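Local coordinates for protein nicotinate phosphoribosyltransferase (Saccharomyces cerevisiae, PDB 1VLP) that catalyses the ATP-dependent synthesis of nicotinate ribonucleotide from nicotinate and phosphoribosyl diphosphate, the first step from nicotinic acid to NAD, at residues T370-K375 / Q380-P385; L202-I207 / Y234-I239; E60-L65 / Y127-L132; S53-N58 / E384-V389. One frame throughout, in Å; residues are numbered along the deposited sequence. Where two conformers were deposited one is given.

Contact 1: T370-K375 / Q380-P385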
loop_
_atom_site.group_PDB
_atom_site.type_symbol
_atom_site.label_atom_id
_atom_site.label_comp_id
_atom_site.label_asym_id
_atom_site.label_seq_id
_atom_site.Cartn_x
_atom_site.Cartn_y
_atom_site.Cartn_z
ATOM N N THR A 370 -1.103 0.428 -13.214
ATOM C CA THR A 370 -1.473 -0.992 -13.362
ATOM C C THR A 370 -2.956 -1.238 -13.691
ATOM O O THR A 370 -3.359 -2.398 -13.869
ATOM C CB THR A 370 -1.140 -1.741 -12.049
ATOM O OG1 THR A 370 -1.888 -1.130 -10.981
ATOM C CG2 THR A 370 0.375 -1.658 -11.819
ATOM N N ASN A 371 -3.775 -0.182 -13.707
ATOM C CA ASN A 371 -5.182 -0.308 -14.042
ATOM C C ASN A 371 -5.732 0.899 -14.806
ATOM O O ASN A 371 -6.725 1.506 -14.417
ATOM C CB ASN A 371 -6.027 -0.708 -12.790
ATOM C CG ASN A 371 -7.225 -1.557 -13.140
ATOM O OD1 ASN A 371 -7.733 -1.466 -14.244
ATOM N ND2 ASN A 371 -7.734 -2.309 -12.174
ATOM N N ASP A 372 -5.077 1.180 -15.945
ATOM C CA ASP A 372 -5.429 2.238 -16.868
ATOM C C ASP A 372 -5.759 1.606 -18.230
ATOM O O ASP A 372 -4.866 1.422 -19.057
ATOM C CB ASP A 372 -4.270 3.263 -16.981
ATOM C CG ASP A 372 -4.628 4.451 -17.884
ATOM O OD1 ASP A 372 -5.812 4.567 -18.261
ATOM O OD2 ASP A 372 -3.751 5.270 -18.233
ATOM N N PHE A 373 -7.033 1.245 -18.404
ATOM C CA PHE A 373 -7.550 0.499 -19.567
ATOM C C PHE A 373 -8.738 1.230 -20.161
ATOM O O PHE A 373 -9.515 1.909 -19.437
ATOM C CB PHE A 373 -7.968 -0.903 -19.153
ATOM C CG PHE A 373 -6.827 -1.813 -18.866
ATOM C CD1 PHE A 373 -6.137 -1.731 -17.671
ATOM C CD2 PHE A 373 -6.420 -2.752 -19.800
ATOM C CE1 PHE A 373 -5.086 -2.579 -17.416
ATOM C CE2 PHE A 373 -5.364 -3.599 -19.553
ATOM C CZ PHE A 373 -4.687 -3.518 -18.381
ATOM N N ARG A 374 -8.870 1.136 -21.477
ATOM C CA ARG A 374 -10.069 1.563 -22.189
ATOM C C ARG A 374 -10.887 0.344 -22.532
ATOM O O ARG A 374 -10.420 -0.793 -22.452
ATOM C CB ARG A 374 -9.714 2.248 -23.519
ATOM C CG ARG A 374 -8.932 3.517 -23.426
ATOM C CD ARG A 374 -9.661 4.632 -22.720
ATOM N NE ARG A 374 -8.783 5.802 -22.662
ATOM C CZ ARG A 374 -8.543 6.624 -23.691
ATOM N NH1 ARG A 374 -9.127 6.437 -24.865
ATOM N NH2 ARG A 374 -7.710 7.650 -23.544
ATOM N N LYS A 375 -12.153 0.559 -22.873
ATOM C CA LYS A 375 -13.006 -0.531 -23.288
ATOM C C LYS A 375 -12.550 -0.970 -24.666
ATOM O O LYS A 375 -12.150 -0.143 -25.478
ATOM C CB LYS A 375 -14.494 -0.115 -23.283
ATOM C CG LYS A 375 -15.035 0.135 -21.889
ATOM C CD LYS A 375 -16.537 0.341 -21.851
ATOM C CE LYS A 375 -17.030 0.398 -20.397
ATOM N NZ LYS A 375 -16.969 -0.971 -19.699
ATOM N N GLN A 380 -12.604 4.863 -26.739
ATOM C CA GLN A 380 -12.471 6.175 -26.091
ATOM C C GLN A 380 -13.062 6.217 -24.691
ATOM O O GLN A 380 -12.954 7.246 -24.013
ATOM C CB GLN A 380 -13.099 7.272 -26.969
ATOM C CG GLN A 380 -12.486 7.375 -28.382
ATOM C CD GLN A 380 -10.960 7.457 -28.372
ATOM O OE1 GLN A 380 -10.282 6.693 -29.069
ATOM N NE2 GLN A 380 -10.414 8.372 -27.568
ATOM N N VAL A 381 -13.713 5.131 -24.275
ATOM C CA VAL A 381 -14.324 5.049 -22.952
ATOM C C VAL A 381 -13.428 4.282 -21.951
ATOM O O VAL A 381 -12.852 3.261 -22.259
ATOM C CB VAL A 381 -15.710 4.404 -23.039
ATOM C CG1 VAL A 381 -16.338 4.191 -21.656
ATOM C CG2 VAL A 381 -16.648 5.284 -23.940
ATOM N N LYS A 382 -13.320 4.824 -20.754
ATOM C CA LYS A 382 -12.596 4.178 -19.651
ATOM C C LYS A 382 -13.254 2.852 -19.237
ATOM O O LYS A 382 -14.512 2.725 -19.132
ATOM C CB LYS A 382 -12.571 5.116 -18.439
ATOM C CG LYS A 382 -11.581 4.748 -17.374
ATOM C CD LYS A 382 -11.697 5.635 -16.152
ATOM C CE LYS A 382 -10.650 5.285 -15.109
ATOM N NZ LYS A 382 -9.308 4.920 -15.711
ATOM N N SER A 383 -12.410 1.855 -18.993
ATOM C CA SER A 383 -12.836 0.658 -18.329
ATOM C C SER A 383 -12.547 0.879 -16.855
ATOM O O SER A 383 -11.394 0.868 -16.439
ATOM C CB SER A 383 -12.091 -0.579 -18.833
ATOM O OG SER A 383 -12.450 -1.713 -18.097
ATOM N N GLU A 384 -13.595 1.047 -16.067
ATOM C CA GLU A 384 -13.422 1.453 -14.703
ATOM C C GLU A 384 -12.775 0.356 -13.845
ATOM O O GLU A 384 -13.217 -0.767 -13.903
ATOM C CB GLU A 384 -14.773 1.808 -14.134
ATOM C CG GLU A 384 -15.400 2.986 -14.850
ATOM C CD GLU A 384 -14.920 4.324 -14.326
ATOM O OE1 GLU A 384 -13.769 4.422 -13.831
ATOM O OE2 GLU A 384 -15.711 5.282 -14.420
ATOM N N PRO A 385 -11.753 0.699 -13.038
ATOM C CA PRO A 385 -11.256 -0.252 -12.006
ATOM C C PRO A 385 -12.246 -0.545 -10.893
ATOM O O PRO A 385 -13.194 0.225 -10.642
ATOM C CB PRO A 385 -10.063 0.482 -11.370
ATOM C CG PRO A 385 -9.658 1.466 -12.338
ATOM C CD PRO A 385 -10.964 1.930 -12.976
HETATM O O HOH W 1 -8.831 1.922 -16.212
HETATM O O HOH W 2 -6.962 4.192 -13.634
HETATM O O HOH W 3 -8.474 4.361 -18.368
HETATM O O HOH W 4 -14.569 -2.604 -19.577
HETATM O O HOH W 5 -16.238 0.496 -17.005
#
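The N371 side chain lies against the P385 ring, the two running past each other in opposite directions, with ND2 3.7 Å from CB of the proline. Its amide ends bond elsewhere: ND2 to the R193 carbonyl, OD1 to R195. Replacing N371 by an alanine would probably leave the R193 carbonyl and R195 guanidinium without that mate and uncover one side of P385. S383 N bonds F373 O at 2.9 Å, from above the carbonyl plane, and K375 N bonds V381 O at 2.9 Å, nearly in line with the C=O. K375 stretches across V381, CD to CG1 3.9 Å, before its chain bends at the last torsion (chi4 -71°) and carries NZ to two waters, one held by S383 OG, which also bonds R195, the other by E384 N. On the other flank three waters gather around K382 NZ and link it to N371 O, D372 OD1 and the strand backbone; D372 OD2 forms a salt bridge with K175. N371 is close to T367, inferred to bind phosphoribosyl diphosphate. The hairpin follows helix 367-370; N371, just before it, and S383 pack on helix 144-159, while F373 touches A199 of helix 197-213 and meets W163 edge-to-face.

Contact 2: L202-I207 / Y234-I239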
loop_
_atom_site.group_PDB
_atom_site.type_symbol
_atom_site.label_atom_id
_atom_site.label_comp_id
_atom_site.label_asym_id
_atom_site.label_seq_id
_atom_site.Cartn_x
_atom_site.Cartn_y
_atom_site.Cartn_z
ATOM N N LEU A 202 3.562 -6.095 -17.680
ATOM C CA LEU A 202 3.694 -5.317 -18.914
ATOM C C LEU A 202 4.056 -3.874 -18.637
ATOM O O LEU A 202 4.881 -3.317 -19.345
ATOM C CB LEU A 202 2.420 -5.376 -19.751
ATOM C CG LEU A 202 2.155 -6.686 -20.464
ATOM C CD1 LEU A 202 0.748 -6.597 -21.022
ATOM C CD2 LEU A 202 3.217 -6.905 -21.518
ATOM N N ILE A 203 3.470 -3.257 -17.609
ATOM C CA ILE A 203 3.829 -1.876 -17.259
ATOM C C ILE A 203 5.262 -1.787 -16.692
ATOM O O ILE A 203 5.973 -0.836 -16.972
ATOM C CB ILE A 203 2.715 -1.127 -16.481
ATOM C CG1 ILE A 203 2.603 -1.589 -15.054
ATOM C CG2 ILE A 203 1.407 -1.184 -17.256
ATOM C CD1 ILE A 203 3.619 -0.944 -14.143
HETATM N N MSE A 204 5.715 -2.829 -16.008
HETATM C CA MSE A 204 7.120 -2.896 -15.569
HETATM C C MSE A 204 8.044 -2.896 -16.784
HETATM O O MSE A 204 9.059 -2.176 -16.828
HETATM C CB MSE A 204 7.386 -4.133 -14.710
HETATM C CG MSE A 204 6.876 -4.082 -13.260
HETATM SE SE MSE A 204 7.546 -2.531 -12.245
HETATM C CE MSE A 204 9.507 -2.945 -12.353
ATOM N N GLN A 205 7.708 -3.726 -17.766
ATOM C CA GLN A 205 8.397 -3.723 -19.086
ATOM C C GLN A 205 8.473 -2.352 -19.715
ATOM O O GLN A 205 9.565 -1.945 -20.184
ATOM C CB GLN A 205 7.761 -4.740 -20.040
ATOM C CG GLN A 205 7.999 -6.162 -19.634
ATOM C CD GLN A 205 7.394 -7.131 -20.658
ATOM O OE1 GLN A 205 7.585 -6.940 -21.848
ATOM N NE2 GLN A 205 6.640 -8.127 -20.197
ATOM N N GLY A 206 7.366 -1.606 -19.683
ATOM C CA GLY A 206 7.327 -0.241 -20.279
ATOM C C GLY A 206 8.196 0.768 -19.594
ATOM O O GLY A 206 8.955 1.528 -20.228
ATOM N N ILE A 207 8.154 0.709 -18.281
ATOM C CA ILE A 207 8.964 1.587 -17.421
ATOM C C ILE A 207 10.441 1.284 -17.708
ATOM O O ILE A 207 11.228 2.204 -17.972
ATOM C CB ILE A 207 8.602 1.430 -15.920
ATOM C CG1 ILE A 207 7.194 2.008 -15.625
ATOM C CG2 ILE A 207 9.683 2.115 -15.012
ATOM C CD1 ILE A 207 6.592 1.595 -14.304
ATOM N N TYR A 234 13.170 -7.308 -12.195
ATOM C CA TYR A 234 13.623 -6.220 -13.094
ATOM C C TYR A 234 14.885 -5.521 -12.622
ATOM O O TYR A 234 15.417 -4.608 -13.312
ATOM C CB TYR A 234 12.451 -5.258 -13.357
ATOM C CG TYR A 234 11.466 -5.915 -14.273
ATOM C CD1 TYR A 234 11.688 -5.966 -15.640
ATOM C CD2 TYR A 234 10.277 -6.454 -13.787
ATOM C CE1 TYR A 234 10.807 -6.592 -16.507
ATOM C CE2 TYR A 234 9.372 -7.117 -14.652
ATOM C CZ TYR A 234 9.641 -7.177 -16.012
ATOM O OH TYR A 234 8.756 -7.802 -16.870
ATOM N N GLY A 235 15.436 -6.003 -11.505
ATOM C CA GLY A 235 16.707 -5.530 -11.001
ATOM C C GLY A 235 16.698 -4.113 -10.480
ATOM O O GLY A 235 17.696 -3.400 -10.611
ATOM N N VAL A 236 15.593 -3.728 -9.857
ATOM C CA VAL A 236 15.428 -2.404 -9.238
ATOM C C VAL A 236 15.146 -2.540 -7.751
ATOM O O VAL A 236 14.889 -3.645 -7.236
ATOM C CB VAL A 236 14.347 -1.558 -9.998
ATOM C CG1 VAL A 236 14.725 -1.414 -11.487
ATOM C CG2 VAL A 236 12.973 -2.137 -9.892
ATOM N N LYS A 237 15.210 -1.421 -7.024
ATOM C CA LYS A 237 15.017 -1.456 -5.564
ATOM C C LYS A 237 13.549 -1.704 -5.167
ATOM O O LYS A 237 12.645 -1.138 -5.765
ATOM C CB LYS A 237 15.395 -0.098 -4.965
ATOM C CG LYS A 237 15.576 -0.088 -3.474
ATOM N N PRO A 238 13.310 -2.500 -4.108
ATOM C CA PRO A 238 11.940 -2.533 -3.562
ATOM C C PRO A 238 11.731 -1.327 -2.632
ATOM O O PRO A 238 12.636 -0.984 -1.858
ATOM C CB PRO A 238 11.918 -3.843 -2.805
ATOM C CG PRO A 238 13.352 -4.018 -2.334
ATOM C CD PRO A 238 14.234 -3.352 -3.350
ATOM N N ILE A 239 10.560 -0.712 -2.679
ATOM C CA ILE A 239 10.321 0.591 -2.013
ATOM C C ILE A 239 9.141 0.416 -1.040
ATOM O O ILE A 239 8.085 -0.138 -1.399
ATOM C CB ILE A 239 10.018 1.710 -3.061
ATOM C CG1 ILE A 239 11.150 1.837 -4.103
ATOM C CG2 ILE A 239 9.770 3.093 -2.391
ATOM C CD1 ILE A 239 12.516 2.148 -3.527
#
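M204, a selenomethionine, crosses the Y234 ring with its CB over one face, 4.0 Å from the centroid and 27° off the normal, a CH-pi contact. The M204 chain, bent at chi2 and chi3 (-55° and -61°), curls back so that CE also reaches CD2 of the ring at 3.9 Å. This is the close-packed part; beyond it the contact loosens, M204 CE standing 4.3 Å from V236 CG2. The more solvent-facing rim is at the phenol end, where the partly exposed Q205 passes obliquely by the hydroxyl, CG to Y234 OH 3.3 Å. The two polar ends do not pair with each other: both turn to D201, one turn back on the helix, Y234 OH bonding OD1 and Q205 NE2 bonding OD2. That shared carboxylate fixes the outer end of the ring, while the selenomethionine supports its face. A leucine in place of Y234 would probably leave D201 OD1 without its hydroxyl mate and M204 without a flat surface to lie on. The contact joins helix 197-213 to the end of helix 228-234 and the loop that follows; M204 and V236 also touch T225 of strand 222-225, an outer strand of the parallel sheet.

Contact 3: E60-L65 / Y127-L132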
loop_
_atom_site.group_PDB
_atom_site.type_symbol
_atom_site.label_atom_id
_atom_site.label_comp_id
_atom_site.label_asym_id
_atom_site.label_seq_id
_atom_site.Cartn_x
_atom_site.Cartn_y
_atom_site.Cartn_z
ATOM N N GLU A 60 -18.810 -17.831 -11.257
ATOM C CA GLU A 60 -17.496 -18.232 -11.795
ATOM C C GLU A 60 -16.343 -17.553 -11.049
ATOM O O GLU A 60 -15.398 -18.217 -10.594
ATOM C CB GLU A 60 -17.375 -17.864 -13.266
ATOM C CG GLU A 60 -16.286 -18.670 -13.996
ATOM C CD GLU A 60 -16.285 -18.452 -15.522
ATOM O OE1 GLU A 60 -17.077 -17.613 -16.045
ATOM O OE2 GLU A 60 -15.478 -19.141 -16.192
ATOM N N ALA A 61 -16.446 -16.229 -10.912
ATOM C CA ALA A 61 -15.409 -15.441 -10.188
ATOM C C ALA A 61 -15.253 -15.919 -8.743
ATOM O O ALA A 61 -14.125 -16.085 -8.240
ATOM C CB ALA A 61 -15.777 -13.989 -10.208
ATOM N N ILE A 62 -16.381 -16.153 -8.080
ATOM C CA ILE A 62 -16.370 -16.561 -6.681
ATOM C C ILE A 62 -15.668 -17.916 -6.508
ATOM O O ILE A 62 -14.823 -18.109 -5.607
ATOM C CB ILE A 62 -17.795 -16.549 -6.116
ATOM C CG1 ILE A 62 -18.297 -15.100 -6.029
ATOM C CG2 ILE A 62 -17.865 -17.279 -4.726
ATOM C CD1 ILE A 62 -19.810 -14.939 -5.788
ATOM N N ASN A 63 -16.004 -18.856 -7.388
ATOM C CA ASN A 63 -15.405 -20.189 -7.281
ATOM C C ASN A 63 -13.887 -20.118 -7.526
ATOM O O ASN A 63 -13.135 -20.823 -6.857
ATOM C CB ASN A 63 -16.084 -21.172 -8.236
ATOM C CG ASN A 63 -17.532 -21.473 -7.835
ATOM O OD1 ASN A 63 -17.867 -21.404 -6.664
ATOM N ND2 ASN A 63 -18.383 -21.804 -8.824
ATOM N N TRP A 64 -13.450 -19.320 -8.502
ATOM C CA TRP A 64 -12.039 -19.158 -8.791
ATOM C C TRP A 64 -11.333 -18.517 -7.587
ATOM O O TRP A 64 -10.268 -18.925 -7.189
ATOM C CB TRP A 64 -11.857 -18.318 -10.061
ATOM C CG TRP A 64 -10.472 -18.145 -10.542
ATOM C CD1 TRP A 64 -9.814 -18.954 -11.411
ATOM C CD2 TRP A 64 -9.598 -17.048 -10.264
ATOM N NE1 TRP A 64 -8.560 -18.436 -11.685
ATOM C CE2 TRP A 64 -8.405 -17.272 -10.982
ATOM C CE3 TRP A 64 -9.707 -15.890 -9.488
ATOM C CZ2 TRP A 64 -7.367 -16.378 -10.966
ATOM C CZ3 TRP A 64 -8.657 -14.996 -9.481
ATOM C CH2 TRP A 64 -7.512 -15.242 -10.205
ATOM N N LEU A 65 -11.974 -17.498 -7.013
ATOM C CA LEU A 65 -11.424 -16.858 -5.823
ATOM C C LEU A 65 -11.252 -17.831 -4.684
ATOM O O LEU A 65 -10.242 -17.802 -3.985
ATOM C CB LEU A 65 -12.282 -15.653 -5.396
ATOM C CG LEU A 65 -12.023 -14.391 -6.261
ATOM C CD1 LEU A 65 -13.147 -13.354 -5.940
ATOM C CD2 LEU A 65 -10.684 -13.811 -6.051
ATOM N N TYR A 127 -23.678 -11.065 -7.269
ATOM C CA TYR A 127 -23.245 -11.308 -5.890
ATOM C C TYR A 127 -22.325 -10.241 -5.361
ATOM O O TYR A 127 -21.454 -9.698 -6.115
ATOM C CB TYR A 127 -22.477 -12.641 -5.831
ATOM C CG TYR A 127 -23.343 -13.841 -6.098
ATOM C CD1 TYR A 127 -23.601 -14.282 -7.413
ATOM C CD2 TYR A 127 -23.930 -14.517 -5.052
ATOM C CE1 TYR A 127 -24.427 -15.384 -7.655
ATOM C CE2 TYR A 127 -24.735 -15.617 -5.282
ATOM C CZ TYR A 127 -24.982 -16.042 -6.591
ATOM O OH TYR A 127 -25.825 -17.123 -6.796
ATOM N N LYS A 128 -22.481 -9.974 -4.065
ATOM C CA LYS A 128 -21.499 -9.222 -3.315
ATOM C C LYS A 128 -20.637 -10.179 -2.470
ATOM O O LYS A 128 -21.117 -11.199 -1.992
ATOM C CB LYS A 128 -22.106 -8.123 -2.418
ATOM C CG LYS A 128 -23.146 -8.572 -1.393
ATOM C CD LYS A 128 -23.601 -7.406 -0.493
ATOM N N LEU A 129 -19.370 -9.821 -2.331
ATOM C CA LEU A 129 -18.417 -10.566 -1.512
ATOM C C LEU A 129 -18.370 -10.054 -0.097
ATOM O O LEU A 129 -18.483 -8.848 0.154
ATOM C CB LEU A 129 -16.985 -10.505 -2.092
ATOM C CG LEU A 129 -16.812 -10.677 -3.592
ATOM C CD1 LEU A 129 -15.351 -10.681 -3.920
ATOM C CD2 LEU A 129 -17.513 -11.923 -4.066
ATOM N N LYS A 130 -18.251 -10.987 0.843
ATOM C CA LYS A 130 -18.018 -10.662 2.231
ATOM C C LYS A 130 -16.733 -11.373 2.645
ATOM O O LYS A 130 -16.657 -12.592 2.576
ATOM C CB LYS A 130 -19.201 -11.098 3.098
ATOM C CG LYS A 130 -19.072 -10.618 4.512
ATOM C CD LYS A 130 -20.343 -10.882 5.338
ATOM C CE LYS A 130 -20.017 -10.962 6.815
ATOM N NZ LYS A 130 -21.250 -11.150 7.657
ATOM N N ILE A 131 -15.741 -10.597 3.055
ATOM C CA ILE A 131 -14.438 -11.150 3.453
ATOM C C ILE A 131 -13.954 -10.524 4.731
ATOM O O ILE A 131 -13.773 -9.316 4.791
ATOM C CB ILE A 131 -13.368 -11.033 2.346
ATOM C CG1 ILE A 131 -13.810 -11.749 1.054
ATOM C CG2 ILE A 131 -12.040 -11.675 2.807
ATOM C CD1 ILE A 131 -13.038 -11.271 -0.191
ATOM N N LEU A 132 -13.764 -11.357 5.747
ATOM C CA LEU A 132 -13.086 -10.969 6.976
ATOM C C LEU A 132 -11.831 -11.798 7.179
ATOM O O LEU A 132 -11.841 -12.992 6.953
ATOM C CB LEU A 132 -14.005 -11.189 8.162
ATOM C CG LEU A 132 -15.235 -10.296 8.237
ATOM C CD1 LEU A 132 -16.097 -10.806 9.340
ATOM C CD2 LEU A 132 -14.833 -8.873 8.476
#
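I62 sets CG1 beside its backbone N (chi1 -68°) and then extends (chi2 167°), which carries CD1 out from the helix to the root of the Y127 side chain. There it meets CB at 3.5 Å and CG at 3.7 Å, the two side chains crossing at about a right angle; the methyl approaches the tyrosine where the ring joins the chain, leaving the phenol end to run on past it. L129 straddles one turn of the helix with its two methyls. CD2 lies beside I62 CG1 at 3.8 Å, the two side chains sliding past each other in opposite directions, while CD1 touches CD1 of L65 at 4.0 Å, this time crosswise. I62 therefore sits between Y127 and L129, alternate residues that share one face of the strand, and L65 takes up the next helical position on the same side. Every contact between the two segments is apolar, and the fit is modest in extent, burying 163 Å² in all. The axes of 60-65 and 127-132 run 22° apart and approach to 10.4 Å. This is a helix laid along an antiparallel sheet: helix 59-71 covers strand 126-134, which lies between strands 113-120 and 43-50. I62 also touches S117 of the first, L129 touches Y48 of the second, and helix 144-159 flanks the site, its A154 against L65.

Contact 4: S53-N58 / E384-V389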
loop_
_atom_site.group_PDB
_atom_site.type_symbol
_atom_site.label_atom_id
_atom_site.label_comp_id
_atom_site.label_asym_id
_atom_site.label_seq_id
_atom_site.Cartn_x
_atom_site.Cartn_y
_atom_site.Cartn_z
ATOM N N SER A 53 -19.926 -0.205 -5.430
ATOM C CA SER A 53 -20.920 -1.256 -5.100
ATOM C C SER A 53 -21.872 -1.604 -6.236
ATOM O O SER A 53 -22.617 -2.586 -6.170
ATOM C CB SER A 53 -21.715 -0.913 -3.837
ATOM O OG SER A 53 -22.334 0.339 -3.957
ATOM N N GLN A 54 -21.865 -0.810 -7.290
ATOM C CA GLN A 54 -22.599 -1.228 -8.484
ATOM C C GLN A 54 -21.842 -2.269 -9.322
ATOM O O GLN A 54 -22.404 -2.810 -10.280
ATOM C CB GLN A 54 -22.943 -0.041 -9.354
ATOM C CG GLN A 54 -24.020 0.908 -8.765
ATOM C CD GLN A 54 -25.381 0.232 -8.542
ATOM O OE1 GLN A 54 -26.025 -0.249 -9.484
ATOM N NE2 GLN A 54 -25.824 0.207 -7.294
ATOM N N LEU A 55 -20.575 -2.509 -9.006
ATOM C CA LEU A 55 -19.795 -3.534 -9.668
ATOM C C LEU A 55 -19.924 -4.824 -8.849
ATOM O O LEU A 55 -19.628 -4.848 -7.659
ATOM C CB LEU A 55 -18.340 -3.138 -9.772
ATOM C CG LEU A 55 -18.001 -1.855 -10.583
ATOM C CD1 LEU A 55 -16.510 -1.731 -10.877
ATOM C CD2 LEU A 55 -18.834 -1.728 -11.866
ATOM N N THR A 56 -20.353 -5.897 -9.503
ATOM C CA THR A 56 -20.758 -7.111 -8.829
ATOM C C THR A 56 -20.058 -8.345 -9.394
ATOM O O THR A 56 -19.469 -8.291 -10.458
ATOM C CB THR A 56 -22.284 -7.336 -8.949
ATOM O OG1 THR A 56 -22.681 -7.683 -10.299
ATOM C CG2 THR A 56 -23.024 -6.113 -8.474
ATOM N N PHE A 57 -20.192 -9.443 -8.663
ATOM C CA PHE A 57 -19.538 -10.693 -9.014
ATOM C C PHE A 57 -20.504 -11.784 -9.461
ATOM O O PHE A 57 -21.700 -11.756 -9.163
ATOM C CB PHE A 57 -18.715 -11.177 -7.808
ATOM C CG PHE A 57 -17.472 -10.348 -7.589
ATOM C CD1 PHE A 57 -17.532 -9.137 -6.896
ATOM C CD2 PHE A 57 -16.262 -10.735 -8.172
ATOM C CE1 PHE A 57 -16.371 -8.352 -6.761
ATOM C CE2 PHE A 57 -15.152 -9.986 -8.028
ATOM C CZ PHE A 57 -15.201 -8.766 -7.298
ATOM N N ASN A 58 -19.936 -12.765 -10.138
ATOM C CA ASN A 58 -20.679 -13.946 -10.557
ATOM C C ASN A 58 -20.137 -15.193 -9.901
ATOM O O ASN A 58 -19.079 -15.162 -9.229
ATOM C CB ASN A 58 -20.739 -14.058 -12.089
ATOM C CG ASN A 58 -19.396 -14.068 -12.769
ATOM O OD1 ASN A 58 -18.374 -14.506 -12.241
ATOM N ND2 ASN A 58 -19.391 -13.548 -14.003
ATOM N N GLU A 384 -13.595 1.047 -16.067
ATOM C CA GLU A 384 -13.422 1.453 -14.703
ATOM C C GLU A 384 -12.775 0.356 -13.845
ATOM O O GLU A 384 -13.217 -0.767 -13.903
ATOM C CB GLU A 384 -14.773 1.808 -14.134
ATOM C CG GLU A 384 -15.400 2.986 -14.850
ATOM C CD GLU A 384 -14.920 4.324 -14.326
ATOM O OE1 GLU A 384 -13.769 4.422 -13.831
ATOM O OE2 GLU A 384 -15.711 5.282 -14.420
ATOM N N PRO A 385 -11.753 0.699 -13.038
ATOM C CA PRO A 385 -11.256 -0.252 -12.006
ATOM C C PRO A 385 -12.246 -0.545 -10.893
ATOM O O PRO A 385 -13.194 0.225 -10.642
ATOM C CB PRO A 385 -10.063 0.482 -11.370
ATOM C CG PRO A 385 -9.658 1.466 -12.338
ATOM C CD PRO A 385 -10.964 1.930 -12.976
ATOM N N LEU A 386 -12.037 -1.672 -10.241
ATOM C CA LEU A 386 -12.779 -2.025 -9.047
ATOM C C LEU A 386 -12.148 -1.275 -7.889
ATOM O O LEU A 386 -10.943 -1.428 -7.669
ATOM C CB LEU A 386 -12.652 -3.544 -8.860
ATOM C CG LEU A 386 -13.517 -4.249 -7.862
ATOM C CD1 LEU A 386 -15.001 -4.083 -8.227
ATOM C CD2 LEU A 386 -13.107 -5.731 -7.832
ATOM N N ASN A 387 -12.943 -0.466 -7.179
ATOM C CA ASN A 387 -12.492 0.345 -6.028
ATOM C C ASN A 387 -12.737 -0.452 -4.743
ATOM O O ASN A 387 -13.756 -0.223 -4.044
ATOM C CB ASN A 387 -13.261 1.653 -5.981
ATOM C CG ASN A 387 -12.803 2.628 -4.847
ATOM O OD1 ASN A 387 -11.921 2.325 -4.030
ATOM N ND2 ASN A 387 -13.440 3.799 -4.799
ATOM N N ILE A 388 -11.809 -1.354 -4.464
ATOM C CA ILE A 388 -11.887 -2.226 -3.282
ATOM C C ILE A 388 -10.725 -1.958 -2.317
ATOM O O ILE A 388 -9.603 -1.588 -2.706
ATOM C CB ILE A 388 -11.912 -3.719 -3.660
ATOM C CG1 ILE A 388 -10.766 -4.038 -4.659
ATOM C CG2 ILE A 388 -13.304 -4.054 -4.256
ATOM C CD1 ILE A 388 -10.527 -5.484 -4.970
ATOM N N VAL A 389 -11.018 -2.201 -1.043
ATOM C CA VAL A 389 -10.020 -2.088 0.029
ATOM C C VAL A 389 -10.191 -3.215 1.020
ATOM O O VAL A 389 -11.243 -3.833 1.041
ATOM C CB VAL A 389 -10.126 -0.769 0.775
ATOM C CG1 VAL A 389 -9.909 0.392 -0.188
ATOM C CG2 VAL A 389 -11.425 -0.633 1.500
#
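The F57 ring meets L386 obliquely, its outermost carbon CZ lying 3.7 Å from the leucine CD2, while Y155 of helix 144-159 packs against the ring in an edge-to-face pair. I151 of the same helix, Y48 of strand 43-50 and L129 of strand 126-134 also touch F57, and the ring is buried. L386 divides its two methyls between two partners. Its chi1 of -169°, which turns CG away from the backbone N, brings the branch across to 53-58, where CD2 serves the phenylalanine and CD1 serves L55. L55 and L386 slide past each other in opposite directions, L55 CB to L386 CD1 3.8 Å and the two CD1 methyls 3.9 Å apart. L55 CD1 also rests by the carbonyl oxygen of P385, at 3.9 Å, and its side chain touches Y155. Polar groups hold the margins through other residues: S52 OG receives N387 N, and N58 caps the following helix, its OD1 taking A61 N. The contact ties the loop between strand 43-50 and helix 59-71 to the segment entering strand 388-395, joining portions of chain more than 300 residues apart. With aliphatic and aromatic carbon making up the side-chain contact, its hold is probably hydrophobic, and the neighbouring backbone bonds, N387 with R51 and V389 with T49, are likely to set the alignment.

Contacts 3 and 4 are neighbours, centres about 11 Å apart, and both reach the five-stranded antiparallel sheet; Y127 N lies 2.8 Å from F57 O, a probable hydrogen bond. Contact 4 links residues far apart in the chain: contacts 3 and 2, in that order, fall between its segments, and contact 1 ends on its second segment. Contacts 1 and 4 share E384 and P385, so the hairpin leads, through residues 384-387, into strand 388-395. Contacts 1 and 2, centres about 21 Å apart, meet where T370 touches I203. Contact 4 thus joins the N-terminal domain of contact 3 to the TIM-barrel-clan family region, with the inferred phosphoribosyl diphosphate site at T367 close to P385.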